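Terminal oxygenase component of carbazole 1,9a-dioxygenase (Sphingomonas, PDB 3GKQ) probably catalyses the dioxygenation of carbazole at its 1 and 9a positions, passing electrons from a Rieske [2Fe-2S] cluster to a mononuclear non-haem iron. Local coordinates at residues His186-Lys191 with Pro248-His253; Asn180-Gly185 with Ile261-Trp266; Ser193-Gly198 with Asp274-Pro279. All coordinates share one frame; numbering follows the deposited sequence.

Contact 1: His186-Lys191 with Pro248-His253; sequences HVFIHK and PAIQGH. With FE2 (Fe (II) ion), chain G.
Ile250 pushes its CD1 methyl against the aliphatic part of Lys191 and, more loosely, against Phe188 CE1. The side chains of Lys191 and Ile250 cross at about a right angle, with Ile250 CD1 3.8 Å from Lys191 CE and equally near its CD. Phe188 CE1 is 4.2 Å from the same methyl, which approaches the ring obliquely. Ile250 has CG1 anti to its backbone N (chi1 -170°), and this carries the methyl out to the lysine from a strand that has a classic beta bulge at Ala249 and Ile250, both facing Ala242.

Lys191 is extended up to CE and then bends at chi4 (-60°), folding the ammonium back over Phe188. There NZ lies over one ring face, offset toward the rim, and donates to Phe188 O at 3.2 Å from above the carbonyl plane. Lys191 N reaches that oxygen from the opposite face, at 3.3 Å, so one carbonyl takes two donors from a single residue. NZ also forms a salt bridge with Glu84 of the second subunit.

On the far side of this 3-10 turn lies the iron. His190 NE2 binds the iron at 2.3 Å; His186 and Asp334 complete a two-histidine, one-carboxylate facial triad, and two waters also coordinate. The model's His186 bond is doubtfully short. The chemistry is thus divided: the two histidines bind iron, while the apolar stem of Lys191 packs on strand 247-251, outermost in its sheet within this chain, and its charge is committed to the subunit interface.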
ATOM      1  N   HIS A 186      32.880   4.408   2.841  1.00 37.86           N
ATOM      2  CA  HIS A 186      31.910   3.457   3.352  1.00 36.35           C
ATOM      3  C   HIS A 186      32.488   2.204   3.994  1.00 36.04           C
ATOM      4  O   HIS A 186      31.757   1.476   4.653  1.00 37.55           O
ATOM      5  CB  HIS A 186      30.867   3.093   2.267  1.00 32.51           C
ATOM      6  CG  HIS A 186      31.134   1.812   1.529  1.00 26.94           C
ATOM      7  ND1 HIS A 186      31.923   1.751   0.401  1.00 26.73           N
ATOM      8  CD2 HIS A 186      30.645   0.558   1.712  1.00 27.45           C
ATOM      9  CE1 HIS A 186      31.904   0.518  -0.082  1.00 29.23           C
ATOM     10  NE2 HIS A 186      31.136  -0.227   0.694  1.00 18.44           N
ATOM     11  N   VAL A 187      33.788   1.958   3.838  1.00 37.74           N
ATOM     12  CA  VAL A 187      34.389   0.760   4.431  1.00 37.56           C
ATOM     13  C   VAL A 187      34.126   0.665   5.940  1.00 36.29           C
ATOM     14  O   VAL A 187      34.246  -0.407   6.531  1.00 35.59           O
ATOM     15  CB  VAL A 187      35.924   0.683   4.169  1.00 39.08           C
ATOM     16  CG1 VAL A 187      36.187   0.536   2.678  1.00 41.79           C
ATOM     17  CG2 VAL A 187      36.623   1.908   4.711  1.00 38.61           C
ATOM     18  N   PHE A 188      33.759   1.789   6.549  1.00 34.74           N
ATOM     19  CA  PHE A 188      33.450   1.848   7.977  1.00 32.45           C
ATOM     20  C   PHE A 188      32.351   0.835   8.320  1.00 32.74           C
ATOM     21  O   PHE A 188      32.385   0.203   9.382  1.00 31.00           O
ATOM     22  CB  PHE A 188      32.988   3.265   8.343  1.00 32.13           C
ATOM     23  CG  PHE A 188      32.791   3.491   9.822  1.00 31.93           C
ATOM     24  CD1 PHE A 188      33.884   3.647  10.671  1.00 30.81           C
ATOM     25  CD2 PHE A 188      31.508   3.575  10.362  1.00 30.57           C
ATOM     26  CE1 PHE A 188      33.705   3.884  12.042  1.00 30.88           C
ATOM     27  CE2 PHE A 188      31.316   3.811  11.730  1.00 30.71           C
ATOM     28  CZ  PHE A 188      32.419   3.968  12.571  1.00 30.05           C
ATOM     29  N   ILE A 189      31.381   0.675   7.419  1.00 30.86           N
ATOM     30  CA  ILE A 189      30.279  -0.262   7.655  1.00 32.55           C
ATOM     31  C   ILE A 189      30.730  -1.714   7.612  1.00 30.72           C
ATOM     32  O   ILE A 189      30.017  -2.599   8.081  1.00 29.53           O
ATOM     33  CB  ILE A 189      29.141  -0.129   6.605  1.00 35.44           C
ATOM     34  CG1 ILE A 189      29.687  -0.429   5.209  1.00 37.25           C
ATOM     35  CG2 ILE A 189      28.528   1.249   6.665  1.00 37.65           C
ATOM     36  CD1 ILE A 189      28.601  -0.663   4.169  1.00 42.97           C
ATOM     37  N   HIS A 190      31.901  -1.955   7.034  1.00 31.04           N
ATOM     38  CA  HIS A 190      32.424  -3.312   6.921  1.00 33.20           C
ATOM     39  C   HIS A 190      33.430  -3.683   8.024  1.00 33.49           C
ATOM     40  O   HIS A 190      33.997  -4.775   8.000  1.00 33.60           O
ATOM     41  CB  HIS A 190      33.101  -3.494   5.555  1.00 33.16           C
ATOM     42  CG  HIS A 190      32.179  -3.333   4.383  1.00 32.54           C
ATOM     43  ND1 HIS A 190      31.067  -4.124   4.198  1.00 32.10           N
ATOM     44  CD2 HIS A 190      32.238  -2.508   3.308  1.00 31.04           C
ATOM     45  CE1 HIS A 190      30.482  -3.797   3.058  1.00 34.67           C
ATOM     46  NE2 HIS A 190      31.173  -2.821   2.498  1.00 33.75           N
ATOM     47  N   LYS A 191      33.639  -2.794   8.992  1.00 33.23           N
ATOM     48  CA  LYS A 191      34.616  -3.050  10.056  1.00 32.52           C
ATOM     49  C   LYS A 191      34.416  -4.306  10.902  1.00 33.64           C
ATOM     50  O   LYS A 191      35.349  -4.747  11.572  1.00 34.48           O
ATOM     51  CB  LYS A 191      34.743  -1.821  10.973  1.00 29.52           C
ATOM     52  CG  LYS A 191      33.509  -1.473  11.795  1.00 27.37           C
ATOM     53  CD  LYS A 191      33.656  -0.067  12.391  1.00 27.69           C
ATOM     54  CE  LYS A 191      32.426   0.342  13.189  1.00 28.67           C
ATOM     55  NZ  LYS A 191      31.189   0.342  12.344  1.00 29.51           N
ATOM     56  N   PRO A 248      40.974   7.986  22.772  1.00 41.10           N
ATOM     57  CA  PRO A 248      40.936   6.718  22.032  1.00 40.17           C
ATOM     58  C   PRO A 248      39.488   6.290  21.823  1.00 39.20           C
ATOM     59  O   PRO A 248      38.707   6.257  22.776  1.00 39.65           O
ATOM     60  CB  PRO A 248      41.675   5.753  22.958  1.00 41.31           C
ATOM     61  CG  PRO A 248      42.630   6.644  23.692  1.00 41.69           C
ATOM     62  CD  PRO A 248      41.769   7.845  24.005  1.00 41.78           C
ATOM     63  N   ALA A 249      39.125   5.954  20.592  1.00 36.94           N
ATOM     64  CA  ALA A 249      37.754   5.550  20.333  1.00 34.26           C
ATOM     65  C   ALA A 249      37.610   4.243  19.572  1.00 31.67           C
ATOM     66  O   ALA A 249      36.937   3.323  20.037  1.00 31.52           O
ATOM     67  CB  ALA A 249      37.017   6.666  19.594  1.00 33.69           C
ATOM     68  N   ILE A 250      38.255   4.148  18.415  1.00 30.07           N
ATOM     69  CA  ILE A 250      38.124   2.942  17.613  1.00 29.72           C
ATOM     70  C   ILE A 250      39.355   2.652  16.749  1.00 29.41           C
ATOM     71  O   ILE A 250      40.152   3.544  16.461  1.00 29.30           O
ATOM     72  CB  ILE A 250      36.862   3.056  16.717  1.00 30.86           C
ATOM     73  CG1 ILE A 250      36.558   1.717  16.041  1.00 33.18           C
ATOM     74  CG2 ILE A 250      37.066   4.147  15.687  1.00 28.39           C
ATOM     75  CD1 ILE A 250      35.197   1.689  15.349  1.00 35.85           C
ATOM     76  N   GLN A 251      39.495   1.395  16.341  1.00 30.28           N
ATOM     77  CA  GLN A 251      40.617   0.965  15.517  1.00 32.00           C
ATOM     78  C   GLN A 251      40.125   0.190  14.303  1.00 31.97           C
ATOM     79  O   GLN A 251      39.077  -0.451  14.349  1.00 30.99           O
ATOM     80  CB  GLN A 251      41.545   0.043  16.318  1.00 33.10           C
ATOM     81  CG  GLN A 251      42.083   0.626  17.614  1.00 35.26           C
ATOM     82  CD  GLN A 251      42.816  -0.417  18.441  1.00 38.45           C
ATOM     83  OE1 GLN A 251      42.237  -1.431  18.831  1.00 38.42           O
ATOM     84  NE2 GLN A 251      44.095  -0.174  18.707  1.00 38.67           N
ATOM     85  N   GLY A 252      40.905   0.234  13.229  1.00 33.63           N
ATOM     86  CA  GLY A 252      40.556  -0.495  12.026  1.00 34.05           C
ATOM     87  C   GLY A 252      40.990  -1.949  12.137  1.00 35.35           C
ATOM     88  O   GLY A 252      41.067  -2.506  13.241  1.00 33.21           O
ATOM     89  N   HIS A 253      41.283  -2.567  10.996  1.00 34.18           N
ATOM     90  CA  HIS A 253      41.690  -3.967  10.969  1.00 34.16           C
ATOM     91  C   HIS A 253      42.888  -4.201  10.053  1.00 34.49           C
ATOM     92  O   HIS A 253      42.735  -4.396   8.845  1.00 34.39           O
ATOM     93  CB  HIS A 253      40.502  -4.831  10.521  1.00 33.65           C
ATOM     94  CG  HIS A 253      40.779  -6.304  10.521  1.00 33.11           C
ATOM     95  ND1 HIS A 253      41.599  -6.912   9.593  1.00 32.04           N
ATOM     96  CD2 HIS A 253      40.332  -7.292  11.334  1.00 30.92           C
ATOM     97  CE1 HIS A 253      41.641  -8.211   9.831  1.00 31.59           C
ATOM     98  NE2 HIS A 253      40.883  -8.468  10.882  1.00 32.38           N
TER
HETATM   99 FE   FE2 G 501      30.685  -1.883   0.505  1.00 16.64          FE
HETATM  100  O   HOH W   1      32.361  -2.380  -0.524  1.00 52.28           O
HETATM  101  O   HOH W   2      29.993  -1.249  -1.670  1.00 47.93           O

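Contact 2: Asn180-Gly185 with Ile261-Trp266; sequences NGFDAG and ISISVW
Phe182 lays its ring on Val265, a residue of strand 262-266 in the seven-stranded antiparallel sheet of the catalytic domain, whose family belongs to the Bet v 1-like, helix-grip group. Val265 CG1 sits over the centre of one ring face, 3.6 Å from the centroid and only 10° off the normal, a close CH-pi contact. That methyl occupies the position between the backbone N and carbonyl carbon of Val265 (chi1 63°), which raises it toward the ring. Around the rim, Phe182 CD1 meets Ile263 CG2 at 4.1 Å, while CE1 has Ile263 O at the ring edge, 3.9 Å away and near the plane. The same CE1 comes obliquely to Ser264 CA at 3.7 Å. An alanine in place of Phe182 would probably leave Val265 CG1 without its aromatic partner and open a gap between the end of helix 174-181 and the sheet.

Further out, Val228 and Leu271 of the flanking strands, with Ala362 and Trp366 of helix 361-373, also touch Phe182, so the ring is wedged between sheet and helix. Behind the strand, Trp266 NE1 donates to Ser264 OG at 2.9 Å, the hydroxyl lying 21° out of the indole plane. Phe182 is the first residue to leave helical geometry, and the chain then turns toward the iron ligand His186, whose ND1 donates to Asp183 O. Asp183 OD2 is hydrogen-bonded to His96, a Rieske cluster ligand of the second subunit, a bridge consistent with electron transfer between subunits. Its other oxygen, OD1, closes an Asx turn by accepting from Gly185 N at 2.9 Å.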
ATOM      1  N   ASN A 180      26.533   3.695  -3.171  1.00 30.01           N
ATOM      2  CA  ASN A 180      27.161   2.896  -2.114  1.00 31.22           C
ATOM      3  C   ASN A 180      28.399   2.143  -2.622  1.00 32.42           C
ATOM      4  O   ASN A 180      29.429   2.101  -1.953  1.00 33.79           O
ATOM      5  CB  ASN A 180      26.133   1.909  -1.539  1.00 28.49           C
ATOM      6  CG  ASN A 180      26.760   0.839  -0.648  1.00 31.23           C
ATOM      7  OD1 ASN A 180      26.740  -0.349  -0.981  1.00 34.43           O
ATOM      8  ND2 ASN A 180      27.300   1.251   0.491  1.00 26.02           N
ATOM      9  N   GLY A 181      28.295   1.558  -3.812  1.00 34.26           N
ATOM     10  CA  GLY A 181      29.417   0.819  -4.366  1.00 35.58           C
ATOM     11  C   GLY A 181      30.682   1.631  -4.615  1.00 36.22           C
ATOM     12  O   GLY A 181      31.779   1.199  -4.266  1.00 36.05           O
ATOM     13  N   PHE A 182      30.529   2.811  -5.212  1.00 36.21           N
ATOM     14  CA  PHE A 182      31.665   3.673  -5.529  1.00 37.88           C
ATOM     15  C   PHE A 182      31.967   4.730  -4.457  1.00 38.96           C
ATOM     16  O   PHE A 182      32.450   5.817  -4.762  1.00 41.88           O
ATOM     17  CB  PHE A 182      31.414   4.354  -6.878  1.00 36.07           C
ATOM     18  CG  PHE A 182      32.637   4.974  -7.487  1.00 33.53           C
ATOM     19  CD1 PHE A 182      33.773   4.209  -7.729  1.00 33.03           C
ATOM     20  CD2 PHE A 182      32.644   6.319  -7.846  1.00 33.38           C
ATOM     21  CE1 PHE A 182      34.897   4.772  -8.325  1.00 31.57           C
ATOM     22  CE2 PHE A 182      33.766   6.891  -8.443  1.00 31.84           C
ATOM     23  CZ  PHE A 182      34.892   6.117  -8.681  1.00 32.41           C
ATOM     24  N   ASP A 183      31.698   4.394  -3.202  1.00 40.84           N
ATOM     25  CA  ASP A 183      31.934   5.293  -2.070  1.00 40.72           C
ATOM     26  C   ASP A 183      33.173   4.805  -1.294  1.00 41.77           C
ATOM     27  O   ASP A 183      33.199   3.668  -0.830  1.00 43.36           O
ATOM     28  CB  ASP A 183      30.700   5.263  -1.164  1.00 38.60           C
ATOM     29  CG  ASP A 183      30.786   6.244  -0.017  1.00 38.70           C
ATOM     30  OD1 ASP A 183      31.909   6.527   0.452  1.00 36.86           O
ATOM     31  OD2 ASP A 183      29.720   6.718   0.428  1.00 36.47           O
ATOM     32  N   ALA A 184      34.183   5.661  -1.129  1.00 44.46           N
ATOM     33  CA  ALA A 184      35.422   5.273  -0.427  1.00 44.60           C
ATOM     34  C   ALA A 184      35.390   5.291   1.106  1.00 45.97           C
ATOM     35  O   ALA A 184      36.130   4.547   1.763  1.00 47.35           O
ATOM     36  CB  ALA A 184      36.579   6.129  -0.908  1.00 42.95           C
ATOM     37  N   GLY A 185      34.555   6.142   1.684  1.00 43.62           N
ATOM     38  CA  GLY A 185      34.490   6.200   3.130  1.00 40.63           C
ATOM     39  C   GLY A 185      33.519   5.191   3.703  1.00 41.74           C
ATOM     40  O   GLY A 185      33.360   5.098   4.925  1.00 43.55           O
ATOM     41  N   ILE A 261      42.567  -2.150  -4.242  1.00 41.20           N
ATOM     42  CA  ILE A 261      43.665  -1.261  -4.589  1.00 40.98           C
ATOM     43  C   ILE A 261      43.195  -0.321  -5.693  1.00 41.63           C
ATOM     44  O   ILE A 261      43.570   0.850  -5.733  1.00 42.76           O
ATOM     45  CB  ILE A 261      44.885  -2.073  -5.079  1.00 40.17           C
ATOM     46  CG1 ILE A 261      45.495  -2.841  -3.901  1.00 39.70           C
ATOM     47  CG2 ILE A 261      45.911  -1.152  -5.728  1.00 40.61           C
ATOM     48  CD1 ILE A 261      46.622  -3.774  -4.289  1.00 39.64           C
ATOM     49  N   SER A 262      42.364  -0.848  -6.584  1.00 41.35           N
ATOM     50  CA  SER A 262      41.829  -0.069  -7.689  1.00 41.36           C
ATOM     51  C   SER A 262      40.324  -0.256  -7.813  1.00 40.84           C
ATOM     52  O   SER A 262      39.850  -1.338  -8.176  1.00 40.71           O
ATOM     53  CB  SER A 262      42.493  -0.483  -8.999  1.00 43.05           C
ATOM     54  OG  SER A 262      41.841   0.124 -10.101  1.00 45.19           O
ATOM     55  N   ILE A 263      39.578   0.801  -7.506  1.00 38.97           N
ATOM     56  CA  ILE A 263      38.125   0.767  -7.599  1.00 36.61           C
ATOM     57  C   ILE A 263      37.693   1.707  -8.719  1.00 35.19           C
ATOM     58  O   ILE A 263      38.262   2.787  -8.888  1.00 33.01           O
ATOM     59  CB  ILE A 263      37.465   1.221  -6.284  1.00 38.15           C
ATOM     60  CG1 ILE A 263      38.011   0.397  -5.118  1.00 39.40           C
ATOM     61  CG2 ILE A 263      35.955   1.051  -6.374  1.00 38.25           C
ATOM     62  CD1 ILE A 263      37.415   0.767  -3.780  1.00 40.67           C
ATOM     63  N   SER A 264      36.693   1.292  -9.488  1.00 33.24           N
ATOM     64  CA  SER A 264      36.202   2.112 -10.586  1.00 32.58           C
ATOM     65  C   SER A 264      34.743   1.798 -10.900  1.00 30.81           C
ATOM     66  O   SER A 264      34.275   0.688 -10.663  1.00 30.37           O
ATOM     67  CB  SER A 264      37.063   1.889 -11.834  1.00 32.77           C
ATOM     68  OG  SER A 264      37.110   0.517 -12.189  1.00 32.88           O
ATOM     69  N   VAL A 265      34.026   2.786 -11.427  1.00 30.06           N
ATOM     70  CA  VAL A 265      32.623   2.607 -11.780  1.00 29.22           C
ATOM     71  C   VAL A 265      32.463   2.971 -13.249  1.00 29.01           C
ATOM     72  O   VAL A 265      33.086   3.916 -13.729  1.00 29.41           O
ATOM     73  CB  VAL A 265      31.695   3.489 -10.897  1.00 30.17           C
ATOM     74  CG1 VAL A 265      31.983   4.974 -11.134  1.00 29.04           C
ATOM     75  CG2 VAL A 265      30.235   3.168 -11.197  1.00 30.55           C
ATOM     76  N   TRP A 266      31.628   2.221 -13.962  1.00 29.06           N
ATOM     77  CA  TRP A 266      31.434   2.450 -15.391  1.00 28.29           C
ATOM     78  C   TRP A 266      29.972   2.482 -15.825  1.00 28.17           C
ATOM     79  O   TRP A 266      29.127   1.811 -15.231  1.00 28.47           O
ATOM     80  CB  TRP A 266      32.147   1.346 -16.180  1.00 30.00           C
ATOM     81  CG  TRP A 266      33.528   1.083 -15.684  1.00 30.39           C
ATOM     82  CD1 TRP A 266      33.880   0.374 -14.569  1.00 29.97           C
ATOM     83  CD2 TRP A 266      34.741   1.621 -16.219  1.00 31.64           C
ATOM     84  NE1 TRP A 266      35.238   0.448 -14.372  1.00 30.54           N
ATOM     85  CE2 TRP A 266      35.791   1.207 -15.369  1.00 32.06           C
ATOM     86  CE3 TRP A 266      35.041   2.420 -17.331  1.00 31.78           C
ATOM     87  CZ2 TRP A 266      37.124   1.566 -15.597  1.00 32.21           C
ATOM     88  CZ3 TRP A 266      36.371   2.779 -17.557  1.00 33.48           C
ATOM     89  CH2 TRP A 266      37.394   2.351 -16.691  1.00 32.81           C
TER

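Contact 3: Ser193-Gly198 with Asp274-Pro279; sequences SILLDG and DPFPDP
Leu195 alone carries the first segment's side of this contact, through its CD2 methyl, and the residues before it set its position. Ser193 is the N-cap of the short helix 194-198: its OG accepts from Leu195 N at 3.2 Å, with a fairly straight N-H...O angle of 159°, and is also hydrogen-bonded to Gly329 O. Ser193 O takes Leu196 N at the same first turn.

Leu195 then extends toward the loop, CG anti to the backbone N (chi1 171°), and its CD2 meets two adjacent groups. One is Phe276 CZ, 3.8 Å away and reached obliquely to the ring; the other is Pro277 CB at 3.9 Å, from a side chain running about perpendicular to the leucine. The Phe276-Pro277 peptide is cis, and Pro277 CB lies 3.5 Å above the Phe276 ring plane, offset toward its rim, so the two form one apolar surface.

Farther on, Gly198 N closes the helix onto Ile194 O. Leu325 of helix 308-328 also touches Leu195, while Trp322 and Ala326 of that helix and Gln283 of strand 282-289 pack on Pro277.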
ATOM      1  N   SER A 193      33.058  -7.224   9.489  1.00 35.91           N
ATOM      2  CA  SER A 193      32.888  -8.337   8.556  1.00 37.08           C
ATOM      3  C   SER A 193      33.739  -9.561   8.886  1.00 37.52           C
ATOM      4  O   SER A 193      34.907  -9.437   9.248  1.00 36.65           O
ATOM      5  CB  SER A 193      33.204  -7.871   7.134  1.00 34.84           C
ATOM      6  OG  SER A 193      33.092  -8.941   6.215  1.00 37.32           O
ATOM      7  N   ILE A 194      33.144 -10.743   8.745  1.00 39.08           N
ATOM      8  CA  ILE A 194      33.845 -11.996   9.009  1.00 39.92           C
ATOM      9  C   ILE A 194      34.964 -12.213   7.996  1.00 40.64           C
ATOM     10  O   ILE A 194      35.866 -13.020   8.218  1.00 41.40           O
ATOM     11  CB  ILE A 194      32.888 -13.209   8.942  1.00 39.90           C
ATOM     12  CG1 ILE A 194      32.165 -13.232   7.592  1.00 39.62           C
ATOM     13  CG2 ILE A 194      31.888 -13.150  10.089  1.00 41.61           C
ATOM     14  CD1 ILE A 194      31.302 -14.465   7.374  1.00 37.46           C
ATOM     15  N   LEU A 195      34.907 -11.490   6.882  1.00 38.96           N
ATOM     16  CA  LEU A 195      35.928 -11.619   5.851  1.00 38.75           C
ATOM     17  C   LEU A 195      37.293 -11.114   6.313  1.00 39.35           C
ATOM     18  O   LEU A 195      38.327 -11.595   5.845  1.00 38.82           O
ATOM     19  CB  LEU A 195      35.525 -10.847   4.593  1.00 36.68           C
ATOM     20  CG  LEU A 195      36.618 -10.728   3.526  1.00 37.48           C
ATOM     21  CD1 LEU A 195      36.892 -12.108   2.922  1.00 35.72           C
ATOM     22  CD2 LEU A 195      36.190  -9.745   2.441  1.00 37.01           C
ATOM     23  N   LEU A 196      37.290 -10.139   7.220  1.00 38.38           N
ATOM     24  CA  LEU A 196      38.523  -9.540   7.717  1.00 38.34           C
ATOM     25  C   LEU A 196      39.464 -10.556   8.366  1.00 38.16           C
ATOM     26  O   LEU A 196      40.576 -10.765   7.882  1.00 37.03           O
ATOM     27  CB  LEU A 196      38.186  -8.409   8.693  1.00 37.66           C
ATOM     28  CG  LEU A 196      37.196  -7.381   8.122  1.00 37.92           C
ATOM     29  CD1 LEU A 196      37.044  -6.215   9.092  1.00 35.79           C
ATOM     30  CD2 LEU A 196      37.688  -6.879   6.763  1.00 35.63           C
ATOM     31  N   ASP A 197      39.030 -11.177   9.457  1.00 38.42           N
ATOM     32  CA  ASP A 197      39.859 -12.184  10.111  1.00 40.23           C
ATOM     33  C   ASP A 197      39.882 -13.415   9.212  1.00 41.76           C
ATOM     34  O   ASP A 197      40.908 -14.081   9.078  1.00 42.52           O
ATOM     35  CB  ASP A 197      39.287 -12.567  11.478  1.00 37.85           C
ATOM     36  CG  ASP A 197      39.535 -11.513  12.537  1.00 37.64           C
ATOM     37  OD1 ASP A 197      40.255 -10.531  12.262  1.00 37.85           O
ATOM     38  OD2 ASP A 197      39.010 -11.670  13.657  1.00 40.34           O
ATOM     39  N   GLY A 198      38.740 -13.691   8.588  1.00 41.09           N
ATOM     40  CA  GLY A 198      38.612 -14.841   7.711  1.00 40.53           C
ATOM     41  C   GLY A 198      39.593 -14.913   6.556  1.00 40.88           C
ATOM     42  O   GLY A 198      39.832 -15.994   6.022  1.00 42.51           O
ATOM     43  N   ASP A 274      39.328  -4.119  -7.646  1.00 39.26           N
ATOM     44  CA  ASP A 274      40.475  -4.963  -7.938  1.00 40.66           C
ATOM     45  C   ASP A 274      41.702  -4.703  -7.064  1.00 40.19           C
ATOM     46  O   ASP A 274      42.214  -3.583  -7.013  1.00 40.08           O
ATOM     47  CB  ASP A 274      40.831  -4.782  -9.412  1.00 42.04           C
ATOM     48  CG  ASP A 274      41.770  -5.844  -9.922  1.00 44.18           C
ATOM     49  OD1 ASP A 274      41.678  -6.999  -9.451  1.00 42.63           O
ATOM     50  OD2 ASP A 274      42.586  -5.525 -10.813  1.00 46.30           O
ATOM     51  N   PRO A 275      42.175  -5.735  -6.342  1.00 39.41           N
ATOM     52  CA  PRO A 275      41.613  -7.090  -6.288  1.00 37.29           C
ATOM     53  C   PRO A 275      40.663  -7.199  -5.099  1.00 36.06           C
ATOM     54  O   PRO A 275      40.766  -6.425  -4.150  1.00 36.39           O
ATOM     55  CB  PRO A 275      42.852  -7.957  -6.110  1.00 39.21           C
ATOM     56  CG  PRO A 275      43.672  -7.119  -5.173  1.00 39.01           C
ATOM     57  CD  PRO A 275      43.531  -5.715  -5.755  1.00 39.39           C
ATOM     58  N   PHE A 276      39.745  -8.158  -5.142  1.00 34.11           N
ATOM     59  CA  PHE A 276      38.789  -8.329  -4.053  1.00 33.15           C
ATOM     60  C   PHE A 276      37.889  -9.516  -4.364  1.00 32.37           C
ATOM     61  O   PHE A 276      37.550  -9.753  -5.526  1.00 32.03           O
ATOM     62  CB  PHE A 276      37.954  -7.047  -3.899  1.00 32.96           C
ATOM     63  CG  PHE A 276      37.170  -6.984  -2.621  1.00 32.13           C
ATOM     64  CD1 PHE A 276      35.919  -7.587  -2.524  1.00 29.67           C
ATOM     65  CD2 PHE A 276      37.715  -6.382  -1.490  1.00 31.05           C
ATOM     66  CE1 PHE A 276      35.225  -7.592  -1.319  1.00 31.33           C
ATOM     67  CE2 PHE A 276      37.026  -6.382  -0.275  1.00 31.41           C
ATOM     68  CZ  PHE A 276      35.784  -6.990  -0.188  1.00 31.20           C
ATOM     69  N   PRO A 277      37.487 -10.285  -3.338  1.00 32.68           N
ATOM     70  CA  PRO A 277      37.790 -10.158  -1.906  1.00 34.41           C
ATOM     71  C   PRO A 277      39.129 -10.796  -1.519  1.00 35.95           C
ATOM     72  O   PRO A 277      39.393 -11.053  -0.344  1.00 36.70           O
ATOM     73  CB  PRO A 277      36.618 -10.874  -1.257  1.00 32.19           C
ATOM     74  CG  PRO A 277      36.412 -12.026  -2.198  1.00 32.60           C
ATOM     75  CD  PRO A 277      36.512 -11.369  -3.565  1.00 31.80           C
ATOM     76  N   ASP A 278      39.962 -11.054  -2.520  1.00 37.13           N
ATOM     77  CA  ASP A 278      41.266 -11.663  -2.299  1.00 38.49           C
ATOM     78  C   ASP A 278      42.197 -11.183  -3.398  1.00 38.21           C
ATOM     79  O   ASP A 278      41.748 -10.843  -4.494  1.00 39.48           O
ATOM     80  CB  ASP A 278      41.147 -13.194  -2.328  1.00 38.31           C
ATOM     81  CG  ASP A 278      42.462 -13.891  -2.002  1.00 41.21           C
ATOM     82  OD1 ASP A 278      43.310 -14.040  -2.910  1.00 40.02           O
ATOM     83  OD2 ASP A 278      42.648 -14.275  -0.828  1.00 39.82           O
ATOM     84  N   PRO A 279      43.507 -11.125  -3.116  1.00 37.48           N
ATOM     85  CA  PRO A 279      44.476 -10.674  -4.117  1.00 36.27           C
ATOM     86  C   PRO A 279      44.408 -11.464  -5.426  1.00 35.83           C
ATOM     87  O   PRO A 279      44.884 -11.001  -6.461  1.00 37.31           O
ATOM     88  CB  PRO A 279      45.812 -10.850  -3.397  1.00 37.15           C
ATOM     89  CG  PRO A 279      45.455 -10.548  -1.977  1.00 36.01           C
ATOM     90  CD  PRO A 279      44.155 -11.306  -1.803  1.00 37.55           C
TER

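All three contacts lie in the catalytic domain, on one side of the chain's centre, with centres about 15 to 18 Å apart. The first segments come in the order 180-185, 186-191, 193-198, an almost continuous run past the iron; their partners come as 248-253, 261-266, 274-279. Contact 1 is therefore nested within contact 2, and contact 3 crosses both. Contacts 2 and 3 share the large sheet, where Ser262 N pairs with Asp274 O, whereas contact 1 uses the outermost strand, within this chain, of the three-stranded sheet; a probable His253 NE2 to Asp197 OD1 hydrogen bond joins contacts 1 and 3. Contacts 1 and 2 also face the second subunit, placing the iron-binding run beside its Rieske domain.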